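Local coordinates for cytochrome c-550-like protein (Thermosynechococcus elongatus, PDB 4LJI) that probably serves as a low-potential, heme c-carrying electron-transfer cytochrome that can partly replace cytochrome c-550 of photosystem II, at residues L61-S65 with L66-K70; N49-G53 with G54-P58. All coordinates share one frame; numbering follows the deposited sequence.

Interaction 1. Residues L61-S65 with L66-K70; sequences LVSLS and LKDLK. With HEC (heme c), chain C.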
# COMPACT_ATOMS: atom_id res chain seq x y z
N LEU A 61 12.22 3.24 12.81
CA LEU A 61 12.67 4.33 13.69
C LEU A 61 12.00 5.67 13.33
O LEU A 61 11.96 6.60 14.14
CB LEU A 61 14.21 4.45 13.60
CG LEU A 61 15.11 5.47 14.31
CD1 LEU A 61 15.17 6.80 13.56
CD2 LEU A 61 14.73 5.67 15.78
N VAL A 62 11.47 5.76 12.13
CA VAL A 62 10.75 6.96 11.70
C VAL A 62 9.28 6.61 11.36
O VAL A 62 8.88 6.56 10.18
CB VAL A 62 11.47 7.69 10.51
CG1 VAL A 62 10.74 8.96 10.08
CG2 VAL A 62 12.92 8.00 10.88
N SER A 63 8.48 6.36 12.40
CA SER A 63 7.11 5.90 12.24
C SER A 63 6.13 7.07 12.13
O SER A 63 6.55 8.24 12.12
CB SER A 63 6.70 5.02 13.43
OG SER A 63 6.42 5.81 14.56
N LEU A 64 4.83 6.77 12.07
CA LEU A 64 3.80 7.81 12.07
C LEU A 64 3.25 8.06 13.46
O LEU A 64 2.18 8.66 13.62
CB LEU A 64 2.69 7.54 11.03
CG LEU A 64 3.18 7.23 9.61
CD1 LEU A 64 1.97 7.05 8.66
CD2 LEU A 64 4.19 8.26 9.09
N SER A 65 3.99 7.62 14.49
CA SER A 65 3.55 7.90 15.85
C SER A 65 3.64 9.40 16.11
O SER A 65 4.47 10.07 15.47
CB SER A 65 4.38 7.16 16.90
OG SER A 65 5.73 7.62 16.95
N LEU A 66 2.83 9.92 17.04
CA LEU A 66 2.88 11.36 17.34
C LEU A 66 4.26 11.76 17.85
O LEU A 66 4.77 12.82 17.52
CB LEU A 66 1.81 11.78 18.34
CG LEU A 66 1.66 13.30 18.46
CD1 LEU A 66 1.32 13.91 17.09
CD2 LEU A 66 0.64 13.69 19.54
N LYS A 67 4.87 10.89 18.65
CA LYS A 67 6.24 11.11 19.11
C LYS A 67 7.22 11.32 17.95
O LYS A 67 8.02 12.28 17.95
CB LYS A 67 6.72 9.92 19.97
CG LYS A 67 8.23 9.86 20.12
CD LYS A 67 8.73 8.70 20.99
CE LYS A 67 10.24 8.78 21.08
NZ LYS A 67 10.87 7.66 21.86
N ASP A 68 7.17 10.44 16.96
CA ASP A 68 8.12 10.48 15.85
C ASP A 68 7.83 11.70 14.96
O ASP A 68 8.73 12.42 14.55
CB ASP A 68 8.09 9.17 15.07
CG ASP A 68 8.79 8.03 15.82
OD1 ASP A 68 9.38 8.27 16.91
OD2 ASP A 68 8.79 6.88 15.31
N LEU A 69 6.55 11.94 14.72
CA LEU A 69 6.16 13.12 13.96
C LEU A 69 6.64 14.40 14.62
O LEU A 69 7.20 15.28 13.95
CB LEU A 69 4.64 13.17 13.77
CG LEU A 69 4.10 12.07 12.84
CD1 LEU A 69 2.57 12.05 12.92
CD2 LEU A 69 4.59 12.27 11.39
N LYS A 70 6.44 14.52 15.93
CA LYS A 70 6.83 15.76 16.61
C LYS A 70 8.34 15.94 16.71
O LYS A 70 8.81 17.07 16.93
CB LYS A 70 6.20 15.85 18.00
CG LYS A 70 4.70 15.97 18.00
CD LYS A 70 4.17 16.29 19.40
CE LYS A 70 3.89 17.79 19.59
NZ LYS A 70 2.56 18.20 19.02
FE HEC C . 6.03 7.45 4.08
CHA HEC C . 8.31 8.68 6.37
CHB HEC C . 3.68 9.74 5.15
CHC HEC C . 3.81 6.42 1.56
CHD HEC C . 8.08 4.88 3.34
NA HEC C . 5.96 8.87 5.49
C1A HEC C . 7.04 9.24 6.29
C2A HEC C . 6.62 10.33 7.15
C3A HEC C . 5.33 10.60 6.81
C4A HEC C . 4.92 9.75 5.77
CMA HEC C . 4.47 11.68 7.41
CAA HEC C . 7.43 11.03 8.24
CBA HEC C . 7.35 10.25 9.57
CGA HEC C . 8.11 10.88 10.71
O1A HEC C . 8.67 12.01 10.59
O2A HEC C . 8.17 10.27 11.83
NB HEC C . 4.10 7.95 3.47
C1B HEC C . 3.38 8.94 4.03
C2B HEC C . 2.14 9.02 3.36
C3B HEC C . 2.14 8.13 2.32
C4B HEC C . 3.43 7.43 2.43
CMB HEC C . 1.04 10.01 3.69
CAB HEC C . 1.06 7.86 1.33
CBB HEC C . 0.85 8.93 0.48
NC HEC C . 5.95 5.92 2.70
C1C HEC C . 4.97 5.70 1.76
C2C HEC C . 5.27 4.49 1.13
C3C HEC C . 6.48 4.05 1.61
C4C HEC C . 6.92 4.96 2.61
CMC HEC C . 4.42 3.84 0.05
CAC HEC C . 7.13 2.76 1.22
CBC HEC C . 7.52 2.55 -0.06
ND HEC C . 7.81 6.91 4.74
C1D HEC C . 8.50 5.86 4.26
C2D HEC C . 9.82 5.81 4.87
C3D HEC C . 9.90 6.85 5.72
C4D HEC C . 8.61 7.53 5.64
CMD HEC C . 10.89 4.77 4.60
CAD HEC C . 11.08 7.23 6.56
CBD HEC C . 11.79 8.39 5.82
CGD HEC C . 13.13 8.99 6.18
O1D HEC C . 13.49 9.21 7.37
O2D HEC C . 13.90 9.31 5.24
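Ser65 O accepts a hydrogen bond from Leu69 N (2.9 Å), so the irregular chain of residues 61-65 runs directly into the first turn of helix 66-70. Ser65 is the N-cap: with chi1 at 67°, its hydroxyl sits between the backbone N and the carbonyl carbon and turns toward the helix start, where Asp68 N donates to OG over 3.2 Å. The Asp68 carboxylate folds back along the preceding loop. Asp68 OD2 is gripped from opposite faces of the carboxylate plane, by Ser63 N at 3.0 Å, which comes in on the anti side, and by Ser63 OG at 2.7 Å, well above that plane. Ser63 OG in turn accepts from Ser65 N at 3.0 Å, closing an ST turn; it thus both gives and receives a bond, which holds its rotation. Beyond these polar bonds, apolar groups reach the heme: Leu64 CD2 lies 3.5 Å from HEC C3A on the porphyrin, Val62 CG1 packs against the propionate carbon HEC CGA, and Leu69 CD2 approaches that carbon less closely. Leu64 O accepts a hydrogen bond from Trp131 NE1. The whole forms a serine-capped helix start, preceded by an ST turn, lining the heme pocket beside a propionate.

Interaction 2. Residues N49-G53 with G54-P58; sequences NCHVG and GSTLP. With HEC (heme c), chain C.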
# COMPACT_ATOMS: atom_id res chain seq x y z
N ASN A 49 1.01 0.06 2.24
CA ASN A 49 2.01 -1.01 2.11
C ASN A 49 3.17 -0.75 3.09
O ASN A 49 3.76 -1.67 3.60
CB ASN A 49 2.64 -1.07 0.73
CG ASN A 49 1.66 -1.29 -0.41
OD1 ASN A 49 2.11 -1.35 -1.54
ND2 ASN A 49 0.36 -1.42 -0.14
N CYS A 50 3.50 0.54 3.32
CA CYS A 50 4.63 0.86 4.17
C CYS A 50 4.26 1.32 5.55
O CYS A 50 5.08 1.30 6.47
CB CYS A 50 5.52 1.93 3.48
SG CYS A 50 6.25 1.27 1.90
N HIS A 51 3.02 1.79 5.70
CA HIS A 51 2.68 2.52 6.93
C HIS A 51 1.49 1.92 7.61
O HIS A 51 0.84 2.57 8.43
CB HIS A 51 2.40 4.01 6.66
CG HIS A 51 3.61 4.80 6.30
ND1 HIS A 51 4.66 4.97 7.17
CD2 HIS A 51 3.90 5.52 5.20
CE1 HIS A 51 5.56 5.78 6.61
NE2 HIS A 51 5.12 6.09 5.41
N VAL A 52 1.18 0.67 7.27
CA VAL A 52 0.12 -0.06 7.99
C VAL A 52 0.17 0.11 9.51
O VAL A 52 1.23 -0.01 10.14
CB VAL A 52 0.09 -1.58 7.61
CG1 VAL A 52 1.31 -2.34 8.16
CG2 VAL A 52 -1.20 -2.24 8.13
N GLY A 53 -0.98 0.48 10.07
CA GLY A 53 -1.12 0.78 11.49
C GLY A 53 -0.25 1.86 12.07
O GLY A 53 -0.02 1.89 13.30
N GLY A 54 0.24 2.77 11.23
CA GLY A 54 1.10 3.83 11.70
C GLY A 54 2.57 3.49 11.83
O GLY A 54 3.38 4.33 12.22
N SER A 55 2.91 2.25 11.50
CA SER A 55 4.31 1.87 11.44
C SER A 55 5.00 2.52 10.24
O SER A 55 4.37 3.22 9.43
CB SER A 55 4.44 0.34 11.33
OG SER A 55 4.08 -0.07 10.03
N THR A 56 6.31 2.29 10.14
CA THR A 56 7.04 2.53 8.90
C THR A 56 7.88 1.30 8.62
O THR A 56 8.94 1.15 9.20
CB THR A 56 7.91 3.80 9.01
OG1 THR A 56 7.05 4.94 9.18
CG2 THR A 56 8.71 4.03 7.72
N LEU A 57 7.41 0.45 7.74
CA LEU A 57 8.04 -0.87 7.57
C LEU A 57 9.51 -0.79 7.12
O LEU A 57 10.37 -1.50 7.67
CB LEU A 57 7.19 -1.75 6.65
CG LEU A 57 5.81 -2.10 7.24
CD1 LEU A 57 5.13 -3.19 6.42
CD2 LEU A 57 5.89 -2.53 8.68
N PRO A 58 9.83 0.09 6.15
CA PRO A 58 11.24 0.14 5.73
C PRO A 58 12.19 0.94 6.63
O PRO A 58 13.40 0.85 6.46
CB PRO A 58 11.17 0.77 4.33
CG PRO A 58 9.77 0.61 3.91
CD PRO A 58 8.97 0.75 5.15
FE HEC C . 6.03 7.45 4.08
CHA HEC C . 8.31 8.68 6.37
CHB HEC C . 3.68 9.74 5.15
CHC HEC C . 3.81 6.42 1.56
CHD HEC C . 8.08 4.88 3.34
NA HEC C . 5.96 8.87 5.49
C1A HEC C . 7.04 9.24 6.29
C2A HEC C . 6.62 10.33 7.15
C3A HEC C . 5.33 10.60 6.81
C4A HEC C . 4.92 9.75 5.77
CMA HEC C . 4.47 11.68 7.41
CAA HEC C . 7.43 11.03 8.24
CBA HEC C . 7.35 10.25 9.57
CGA HEC C . 8.11 10.88 10.71
O1A HEC C . 8.67 12.01 10.59
O2A HEC C . 8.17 10.27 11.83
NB HEC C . 4.10 7.95 3.47
C1B HEC C . 3.38 8.94 4.03
C2B HEC C . 2.14 9.02 3.36
C3B HEC C . 2.14 8.13 2.32
C4B HEC C . 3.43 7.43 2.43
CMB HEC C . 1.04 10.01 3.69
CAB HEC C . 1.06 7.86 1.33
CBB HEC C . 0.85 8.93 0.48
NC HEC C . 5.95 5.92 2.70
C1C HEC C . 4.97 5.70 1.76
C2C HEC C . 5.27 4.49 1.13
C3C HEC C . 6.48 4.05 1.61
C4C HEC C . 6.92 4.96 2.61
CMC HEC C . 4.42 3.84 0.05
CAC HEC C . 7.13 2.76 1.22
CBC HEC C . 7.52 2.55 -0.06
ND HEC C . 7.81 6.91 4.74
C1D HEC C . 8.50 5.86 4.26
C2D HEC C . 9.82 5.81 4.87
C3D HEC C . 9.90 6.85 5.72
C4D HEC C . 8.61 7.53 5.64
CMD HEC C . 10.89 4.77 4.60
CAD HEC C . 11.08 7.23 6.56
CBD HEC C . 11.79 8.39 5.82
CGD HEC C . 13.13 8.99 6.18
O1D HEC C . 13.49 9.21 7.37
O2D HEC C . 13.90 9.31 5.24
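Cys50 O receives a hydrogen bond from Leu57 N at 2.8 Å, and this bond draws residues 54-58 back against Cys50. The Cys50 side chain is taken up by the heme: SG is joined covalently to HEC CAC, and CB packs on Pro58 CD. Its neighbour His51 binds the heme iron through NE2 (2.1 Å), opposite Cys101 as the other protein ligand. The imidazole is held at its far nitrogen, where His51 ND1 donates to a lone pair of Ser55 O at 2.9 Å, the acceptor lying only 8° out of the ring plane. This bond fixes the ring's rotation and would be expected to make NE2 a somewhat stronger electron donor to iron. Thr56 OG1 lies at this ring edge, near its plane, with Val62 O as its probable hydrogen-bond partner, and Thr56 CG2 rests on the porphyrin at HEC C2D. Gly54 makes the turn possible: its N donates to His51 O, and at phi 84° a side chain would collide with Gly53 O. Chi1 of 74° sets Ser55 OG between the backbone N and the carbonyl carbon, where it donates to Val52 O in the carbonyl plane (2.9 Å); Ser55 N reaches the same oxygen from above. With an alanine in place of Ser55, Val52 O would keep the backbone N alone as donor within this turn, which would probably be less firmly held. The chain following the CXXCH motif thus folds back on it and begins the loop to helix 66-70, Gly53 bonding to Gly132 beyond helix 111-127 and Leu57 packing on Arg102 of the second subunit.

In the fold
Interactions 1 and 2 follow one another along the loop between helix 48-51 and helix 66-70, their centres about 11 Å apart, and both line the pocket of the same heme c. Two probable hydrogen bonds tie them together: Leu64 N to Gly54 O at 2.8 Å, and the pair Val62 O and Thr56 OG1 at 2.6 Å. Interaction 2 carries the covalent attachment and an iron ligand; interaction 1 meets the porphyrin rim and a propionate. They also meet beside the axial histidine, where the nearest side-chain atoms of Leu64 and His51 are about 4 Å apart. Arg76 adds a hydrogen bond to the heme.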